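Local structure of N-terminal acetyltransferase B complex subunit MDM20 (Candida albicans, 5K04) at residues Y530-H533 and Y534-T537; D610-L613 and Y614-F618; L282-E285 and L286-Y290. The protein probably serves as the non-catalytic, auxiliary subunit of the NatB N-terminal acetyltransferase complex, an all-helical scaffold that partners the catalytic subunit. All coordinates share one frame; numbering follows the deposited sequence.

Contact 1: Y530-H533 and Y534-T537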
loop_
_atom_site.group_PDB
_atom_site.type_symbol
_atom_site.label_atom_id
_atom_site.label_comp_id
_atom_site.label_asym_id
_atom_site.label_seq_id
_atom_site.Cartn_x
_atom_site.Cartn_y
_atom_site.Cartn_z
ATOM N N TYR A 530 7.323 15.307 19.196
ATOM C CA TYR A 530 6.817 15.494 17.842
ATOM C C TYR A 530 5.583 14.636 17.594
ATOM O O TYR A 530 4.636 15.074 16.928
ATOM C CB TYR A 530 7.914 15.167 16.823
ATOM C CG TYR A 530 7.447 15.197 15.380
ATOM C CD1 TYR A 530 6.881 14.069 14.777
ATOM C CD2 TYR A 530 7.575 16.344 14.617
ATOM C CE1 TYR A 530 6.452 14.100 13.462
ATOM C CE2 TYR A 530 7.157 16.374 13.293
ATOM C CZ TYR A 530 6.598 15.255 12.726
ATOM O OH TYR A 530 6.170 15.294 11.423
ATOM N N PHE A 531 5.577 13.411 18.123
ATOM C CA PHE A 531 4.501 12.473 17.839
ATOM C C PHE A 531 3.305 12.642 18.763
ATOM O O PHE A 531 2.167 12.388 18.345
ATOM C CB PHE A 531 5.065 11.057 17.863
ATOM C CG PHE A 531 5.964 10.789 16.693
ATOM C CD1 PHE A 531 5.424 10.511 15.438
ATOM C CD2 PHE A 531 7.346 10.887 16.816
ATOM C CE1 PHE A 531 6.253 10.289 14.336
ATOM C CE2 PHE A 531 8.182 10.664 15.719
ATOM C CZ PHE A 531 7.628 10.370 14.476
ATOM N N ILE A 532 3.527 13.113 19.991
ATOM C CA ILE A 532 2.411 13.598 20.795
ATOM C C ILE A 532 1.694 14.723 20.057
ATOM O O ILE A 532 0.457 14.771 20.011
ATOM C CB ILE A 532 2.905 14.055 22.180
ATOM C CG1 ILE A 532 3.514 12.887 22.947
ATOM C CG2 ILE A 532 1.775 14.673 22.970
ATOM C CD1 ILE A 532 2.680 11.643 22.893
ATOM N N HIS A 533 2.463 15.632 19.445
ATOM C CA HIS A 533 1.849 16.735 18.717
ATOM C C HIS A 533 1.055 16.250 17.501
ATOM O O HIS A 533 0.041 16.860 17.150
ATOM C CB HIS A 533 2.910 17.743 18.292
ATOM C CG HIS A 533 2.339 18.927 17.583
ATOM N ND1 HIS A 533 1.582 19.883 18.229
ATOM C CD2 HIS A 533 2.383 19.296 16.281
ATOM C CE1 HIS A 533 1.201 20.801 17.358
ATOM N NE2 HIS A 533 1.677 20.470 16.170
ATOM N N TYR A 534 1.487 15.158 16.858
ATOM C CA TYR A 534 0.691 14.566 15.779
ATOM C C TYR A 534 -0.645 14.041 16.299
ATOM O O TYR A 534 -1.685 14.214 15.653
ATOM C CB TYR A 534 1.479 13.438 15.102
ATOM C CG TYR A 534 0.666 12.660 14.088
ATOM C CD1 TYR A 534 0.510 13.126 12.782
ATOM C CD2 TYR A 534 0.042 11.471 14.426
ATOM C CE1 TYR A 534 -0.247 12.430 11.846
ATOM C CE2 TYR A 534 -0.714 10.771 13.495
ATOM C CZ TYR A 534 -0.859 11.253 12.209
ATOM O OH TYR A 534 -1.604 10.554 11.286
ATOM N N LEU A 535 -0.635 13.383 17.465
ATOM C CA LEU A 535 -1.865 12.791 17.994
ATOM C C LEU A 535 -2.912 13.859 18.310
ATOM O O LEU A 535 -4.085 13.719 17.954
ATOM C CB LEU A 535 -1.558 11.969 19.246
ATOM C CG LEU A 535 -0.580 10.793 19.174
ATOM C CD1 LEU A 535 -0.437 10.156 20.551
ATOM C CD2 LEU A 535 -1.031 9.788 18.176
ATOM N N LYS A 536 -2.505 14.923 19.007
ATOM C CA LYS A 536 -3.433 15.990 19.369
ATOM C C LYS A 536 -3.878 16.788 18.152
ATOM O O LYS A 536 -4.951 17.397 18.174
ATOM C CB LYS A 536 -2.785 16.908 20.403
ATOM C CG LYS A 536 -1.962 16.168 21.466
ATOM C CD LYS A 536 -2.799 15.144 22.262
ATOM C CE LYS A 536 -3.778 15.835 23.207
ATOM N NZ LYS A 536 -4.881 14.943 23.633
ATOM N N THR A 537 -3.080 16.770 17.082
ATOM C CA THR A 537 -3.470 17.382 15.815
ATOM C C THR A 537 -4.495 16.536 15.048
ATOM O O THR A 537 -5.327 17.086 14.317
ATOM C CB THR A 537 -2.208 17.613 14.975
ATOM O OG1 THR A 537 -1.353 18.539 15.655
ATOM C CG2 THR A 537 -2.552 18.174 13.601
#
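His533 and Thr537 meet one turn apart at the C-terminal end of helix 525-537, in an all-helical protein whose family belongs to the TPR clan. The backbone carries the regular i to i+4 ladder of an alpha helix: Tyr534, Leu535, Lys536 and Thr537 donate to the carbonyls of Tyr530, Phe531, Ile532 and His533. The straightest of these bonds is Lys536 N to Ile532 O, at 170°.

Apolar contact across the segments is slight, the CD1 methyls of Ile532 and Leu535 approaching to 4.2 Å where the two side chains cross. Both continue onto Tyr581 of helix 571-584, whereas the buried Phe531 faces helix 506-521 and meets the ring of Tyr466 edge-to-face. Lys536 passes its CG 3.1 Å from Ile532 O, then bends away at chi2 and chi3 to carry NZ to a salt bridge with Glu586 and a hydrogen bond to Ser582 O.

The polar side-chain contact belongs to Thr537. With OG1 beside its own backbone N (chi1 -63°), the hydroxyl donates to His533 O at 2.6 Å, while Thr537 N reaches that oxygen from the opposite face of the carbonyl plane. The same OG1 sits 3.6 Å above the His533 ring, offset toward its rim on the NE2 side.

Contact 2: D610-L613 and Y614-F618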
loop_
_atom_site.group_PDB
_atom_site.type_symbol
_atom_site.label_atom_id
_atom_site.label_comp_id
_atom_site.label_asym_id
_atom_site.label_seq_id
_atom_site.Cartn_x
_atom_site.Cartn_y
_atom_site.Cartn_z
ATOM N N ASP A 610 -4.065 -9.037 27.652
ATOM C CA ASP A 610 -4.354 -7.752 27.025
ATOM C C ASP A 610 -5.637 -7.136 27.574
ATOM O O ASP A 610 -5.712 -5.915 27.720
ATOM C CB ASP A 610 -4.423 -7.898 25.504
ATOM C CG ASP A 610 -3.056 -7.705 24.834
ATOM O OD1 ASP A 610 -2.149 -7.115 25.465
ATOM O OD2 ASP A 610 -2.890 -8.141 23.672
ATOM N N ASN A 611 -6.643 -7.954 27.905
ATOM C CA ASN A 611 -7.843 -7.407 28.543
ATOM C C ASN A 611 -7.510 -6.781 29.898
ATOM O O ASN A 611 -8.038 -5.721 30.243
ATOM C CB ASN A 611 -8.921 -8.492 28.681
ATOM C CG ASN A 611 -9.854 -8.557 27.449
ATOM O OD1 ASN A 611 -10.124 -7.540 26.795
ATOM N ND2 ASN A 611 -10.332 -9.750 27.133
ATOM N N LEU A 612 -6.612 -7.412 30.670
ATOM C CA LEU A 612 -6.194 -6.834 31.942
ATOM C C LEU A 612 -5.359 -5.572 31.733
ATOM O O LEU A 612 -5.564 -4.562 32.414
ATOM C CB LEU A 612 -5.409 -7.869 32.739
ATOM C CG LEU A 612 -4.674 -7.417 34.004
ATOM C CD1 LEU A 612 -5.665 -7.075 35.098
ATOM C CD2 LEU A 612 -3.718 -8.516 34.468
ATOM N N LEU A 613 -4.419 -5.614 30.787
ATOM C CA LEU A 613 -3.555 -4.470 30.509
ATOM C C LEU A 613 -4.365 -3.201 30.262
ATOM O O LEU A 613 -4.064 -2.136 30.820
ATOM C CB LEU A 613 -2.666 -4.780 29.294
ATOM C CG LEU A 613 -1.634 -3.694 28.910
ATOM C CD1 LEU A 613 -0.595 -3.491 30.018
ATOM C CD2 LEU A 613 -0.947 -3.986 27.568
ATOM N N TYR A 614 -5.393 -3.294 29.411
ATOM C CA TYR A 614 -6.105 -2.093 29.001
ATOM C C TYR A 614 -7.123 -1.657 30.037
ATOM O O TYR A 614 -7.452 -0.470 30.106
ATOM C CB TYR A 614 -6.727 -2.306 27.617
ATOM C CG TYR A 614 -5.623 -2.350 26.586
ATOM C CD1 TYR A 614 -4.834 -1.218 26.342
ATOM C CD2 TYR A 614 -5.314 -3.528 25.904
ATOM C CE1 TYR A 614 -3.774 -1.255 25.436
ATOM C CE2 TYR A 614 -4.257 -3.570 24.989
ATOM C CZ TYR A 614 -3.492 -2.433 24.755
ATOM O OH TYR A 614 -2.453 -2.489 23.847
ATOM N N LYS A 615 -7.605 -2.593 30.859
ATOM C CA LYS A 615 -8.336 -2.205 32.056
ATOM C C LYS A 615 -7.417 -1.472 33.039
ATOM O O LYS A 615 -7.782 -0.416 33.569
ATOM C CB LYS A 615 -8.968 -3.441 32.694
ATOM C CG LYS A 615 -9.819 -3.138 33.923
ATOM C CD LYS A 615 -10.614 -4.377 34.360
ATOM C CE LYS A 615 -11.342 -4.164 35.684
ATOM N NZ LYS A 615 -12.437 -3.166 35.613
ATOM N N LEU A 616 -6.214 -2.009 33.276
ATOM C CA LEU A 616 -5.224 -1.295 34.076
ATOM C C LEU A 616 -4.988 0.104 33.521
ATOM O O LEU A 616 -5.056 1.091 34.259
ATOM C CB LEU A 616 -3.912 -2.086 34.130
ATOM C CG LEU A 616 -3.921 -3.433 34.891
ATOM C CD1 LEU A 616 -2.532 -4.063 34.945
ATOM C CD2 LEU A 616 -4.505 -3.296 36.294
ATOM N N TYR A 617 -4.753 0.210 32.205
ATOM C CA TYR A 617 -4.564 1.521 31.589
ATOM C C TYR A 617 -5.759 2.430 31.858
ATOM O O TYR A 617 -5.602 3.562 32.325
ATOM C CB TYR A 617 -4.330 1.386 30.089
ATOM C CG TYR A 617 -2.871 1.322 29.653
ATOM C CD1 TYR A 617 -1.986 2.371 29.914
ATOM C CD2 TYR A 617 -2.395 0.237 28.926
ATOM C CE1 TYR A 617 -0.655 2.324 29.476
ATOM C CE2 TYR A 617 -1.077 0.180 28.485
ATOM C CZ TYR A 617 -0.207 1.218 28.767
ATOM O OH TYR A 617 1.099 1.129 28.343
ATOM N N PHE A 618 -6.967 1.927 31.613
ATOM C CA PHE A 618 -8.158 2.755 31.766
ATOM C C PHE A 618 -8.270 3.301 33.186
ATOM O O PHE A 618 -8.516 4.496 33.387
ATOM C CB PHE A 618 -9.409 1.949 31.386
ATOM C CG PHE A 618 -10.704 2.701 31.597
ATOM C CD1 PHE A 618 -11.166 3.607 30.649
ATOM C CD2 PHE A 618 -11.444 2.520 32.756
ATOM C CE1 PHE A 618 -12.354 4.309 30.837
ATOM C CE2 PHE A 618 -12.631 3.216 32.960
ATOM C CZ PHE A 618 -13.089 4.116 31.989
HETATM O O HOH W 1 -1.418 -5.149 23.167
#
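Asp610 and Tyr614 lie side by side and point the same way, their carboxylate and ring planes 45° apart. No direct bond joins their polar ends; a water bridges them, donating to Asp610 OD1 at 3.1 Å and hydrogen-bonded to Tyr614 OH at 2.9 Å. The main chain adds a second link, because Tyr614 N donates to Asp610 O and the ring's CD2 comes within 3.0 Å of that same oxygen. Tyr614 CG stands beside its backbone N (chi1 -70°), which swings the ring back over the preceding turn.

Asn611 takes part through its carbonyl, which accepts from Lys615 N. This is the N-terminal half of helix 608-625, packed in the all-helical C-terminal portion of the chain against helices 571-584, 591-601 and 661-682. Leu612 follows, its O receiving Leu616 N at 2.8 Å in a nearly linear bond of 174°, while its CD1 rests 4.0 Å from Leu616 CG as the two leucines cross.

Leu613 works in two directions. Its CD2 sits over one face of the Tyr614 ring, 4.1 Å above the plane and toward the rim. The side chain also runs alongside Tyr617, with Leu613 CG 3.9 Å from Tyr617 CE2; that second tyrosine meets Phe672 edge-to-face. Leu613 O accepts a hydrogen bond from Tyr617 N.

Contact 3: L282-E285 and L286-Y290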
loop_
_atom_site.group_PDB
_atom_site.type_symbol
_atom_site.label_atom_id
_atom_site.label_comp_id
_atom_site.label_asym_id
_atom_site.label_seq_id
_atom_site.Cartn_x
_atom_site.Cartn_y
_atom_site.Cartn_z
ATOM N N LEU A 282 -6.145 -19.945 -25.799
ATOM C CA LEU A 282 -7.420 -19.605 -26.422
ATOM C C LEU A 282 -8.095 -20.837 -26.997
ATOM O O LEU A 282 -9.324 -20.955 -26.952
ATOM C CB LEU A 282 -7.212 -18.569 -27.519
ATOM C CG LEU A 282 -8.500 -17.985 -28.092
ATOM C CD1 LEU A 282 -9.194 -17.136 -27.034
ATOM C CD2 LEU A 282 -8.197 -17.164 -29.341
ATOM N N LYS A 283 -7.296 -21.772 -27.535
ATOM C CA LYS A 283 -7.839 -23.004 -28.103
ATOM C C LYS A 283 -8.604 -23.802 -27.057
ATOM O O LYS A 283 -9.618 -24.437 -27.376
ATOM C CB LYS A 283 -6.711 -23.838 -28.705
ATOM C CG LYS A 283 -6.248 -23.320 -30.048
ATOM C CD LYS A 283 -5.196 -24.213 -30.670
ATOM C CE LYS A 283 -4.788 -23.712 -32.059
ATOM N NZ LYS A 283 -5.839 -23.899 -33.117
ATOM N N ILE A 284 -8.147 -23.747 -25.801
ATOM C CA ILE A 284 -8.919 -24.295 -24.690
ATOM C C ILE A 284 -10.207 -23.513 -24.511
ATOM O O ILE A 284 -11.291 -24.089 -24.356
ATOM C CB ILE A 284 -8.090 -24.283 -23.397
ATOM C CG1 ILE A 284 -6.707 -24.894 -23.645
ATOM C CG2 ILE A 284 -8.836 -25.043 -22.314
ATOM C CD1 ILE A 284 -5.792 -24.849 -22.449
ATOM N N GLU A 285 -10.099 -22.184 -24.503
ATOM C CA GLU A 285 -11.278 -21.335 -24.362
ATOM C C GLU A 285 -12.243 -21.531 -25.528
ATOM O O GLU A 285 -13.459 -21.378 -25.367
ATOM C CB GLU A 285 -10.842 -19.874 -24.254
ATOM C CG GLU A 285 -11.715 -19.018 -23.333
ATOM C CD GLU A 285 -11.345 -19.130 -21.868
ATOM O OE1 GLU A 285 -10.135 -19.198 -21.558
ATOM O OE2 GLU A 285 -12.272 -19.145 -21.026
ATOM N N LEU A 286 -11.723 -21.897 -26.703
ATOM C CA LEU A 286 -12.583 -22.070 -27.865
ATOM C C LEU A 286 -13.293 -23.415 -27.820
ATOM O O LEU A 286 -14.446 -23.517 -28.246
ATOM C CB LEU A 286 -11.769 -21.915 -29.153
ATOM C CG LEU A 286 -12.538 -22.023 -30.479
ATOM C CD1 LEU A 286 -13.485 -20.849 -30.662
ATOM C CD2 LEU A 286 -11.589 -22.159 -31.676
ATOM N N ASP A 287 -12.626 -24.450 -27.289
ATOM C CA ASP A 287 -13.293 -25.730 -27.052
ATOM C C ASP A 287 -14.460 -25.571 -26.083
ATOM O O ASP A 287 -15.561 -26.078 -26.327
ATOM C CB ASP A 287 -12.297 -26.753 -26.509
ATOM C CG ASP A 287 -11.254 -27.142 -27.525
ATOM O OD1 ASP A 287 -11.378 -26.701 -28.688
ATOM O OD2 ASP A 287 -10.313 -27.876 -27.156
ATOM N N ILE A 288 -14.229 -24.873 -24.970
ATOM C CA ILE A 288 -15.289 -24.629 -23.996
ATOM C C ILE A 288 -16.454 -23.895 -24.652
ATOM O O ILE A 288 -17.622 -24.257 -24.470
ATOM C CB ILE A 288 -14.717 -23.848 -22.799
ATOM C CG1 ILE A 288 -13.767 -24.737 -21.998
ATOM C CG2 ILE A 288 -15.825 -23.271 -21.924
ATOM C CD1 ILE A 288 -12.946 -23.984 -20.964
ATOM N N LEU A 289 -16.142 -22.859 -25.435
ATOM C CA LEU A 289 -17.163 -22.018 -26.053
ATOM C C LEU A 289 -18.050 -22.798 -27.019
ATOM O O LEU A 289 -19.218 -22.441 -27.215
ATOM C CB LEU A 289 -16.490 -20.856 -26.782
ATOM C CG LEU A 289 -17.401 -19.805 -27.402
ATOM C CD1 LEU A 289 -18.234 -19.154 -26.314
ATOM C CD2 LEU A 289 -16.571 -18.762 -28.145
ATOM N N TYR A 290 -17.516 -23.853 -27.637
ATOM C CA TYR A 290 -18.259 -24.657 -28.597
ATOM C C TYR A 290 -18.604 -26.027 -28.035
ATOM O O TYR A 290 -18.862 -26.963 -28.800
ATOM C CB TYR A 290 -17.479 -24.781 -29.912
ATOM C CG TYR A 290 -17.621 -23.555 -30.805
ATOM C CD1 TYR A 290 -16.881 -22.397 -30.561
ATOM C CD2 TYR A 290 -18.505 -23.549 -31.885
ATOM C CE1 TYR A 290 -17.016 -21.269 -31.364
ATOM C CE2 TYR A 290 -18.639 -22.426 -32.699
ATOM C CZ TYR A 290 -17.896 -21.287 -32.431
ATOM O OH TYR A 290 -18.031 -20.172 -33.232
#
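With CG1 set beside its backbone N (chi1 -69°), Ile288 folds back along the helix, placing CG1 3.5 Å from Ile284 O and CD1 4.5 Å from Ile284 CG2, a loose apolar contact one turn apart. Asp287 is turned the same way (chi1 -67°), which brings its carboxylate back toward the carbonyl of Lys283: OD1 comes within 3.2 Å of Lys283 O, an approach of two acceptors and not a bond. A hydrogen bond between Asp287 OD2 and Ser297 OG holds the carboxylate. Lys283 NZ goes instead to a salt bridge with Asp269.

Lys283 O itself accepts from Asp287 N at 3.0 Å and, weakly, from Leu286 N, whose shorter but bent bond goes to Leu282 O. Ile288 N to Ile284 O is the straightest of the set at 170°, and Leu289 N donates to Glu285 O. The bent side chain of Glu285 reaches Tyr318 OH through OE1.

Leu282 and Leu289 both lie against Ile255 of helix 248-260, while Ile284 faces helix 295-305. At Tyr290 the backbone leaves helical angles. The arrangement is the last turns of a helix packed between sequence neighbours, as in the helical repeats of the TPR clan.

How the contacts relate
Contacts 1 and 2 are the closer pair, their centres 23 Å apart and nearest atoms about 12 Å apart; helix 571-584 spans the interval, touched by Ile532 and Leu535 of contact 1 and by Tyr614 and Tyr617 of contact 2. Contact 3 lies across the chain's centre from both, its own centre 60 Å from that of contact 1 and 61 Å from that of contact 2. All three share an i to i+4 backbone ladder along a single helix, with side chains meeting across about one turn. No other protein chain of the assembly touches them, so they belong to the packing inside MDM20 and not to its interface with the catalytic subunit.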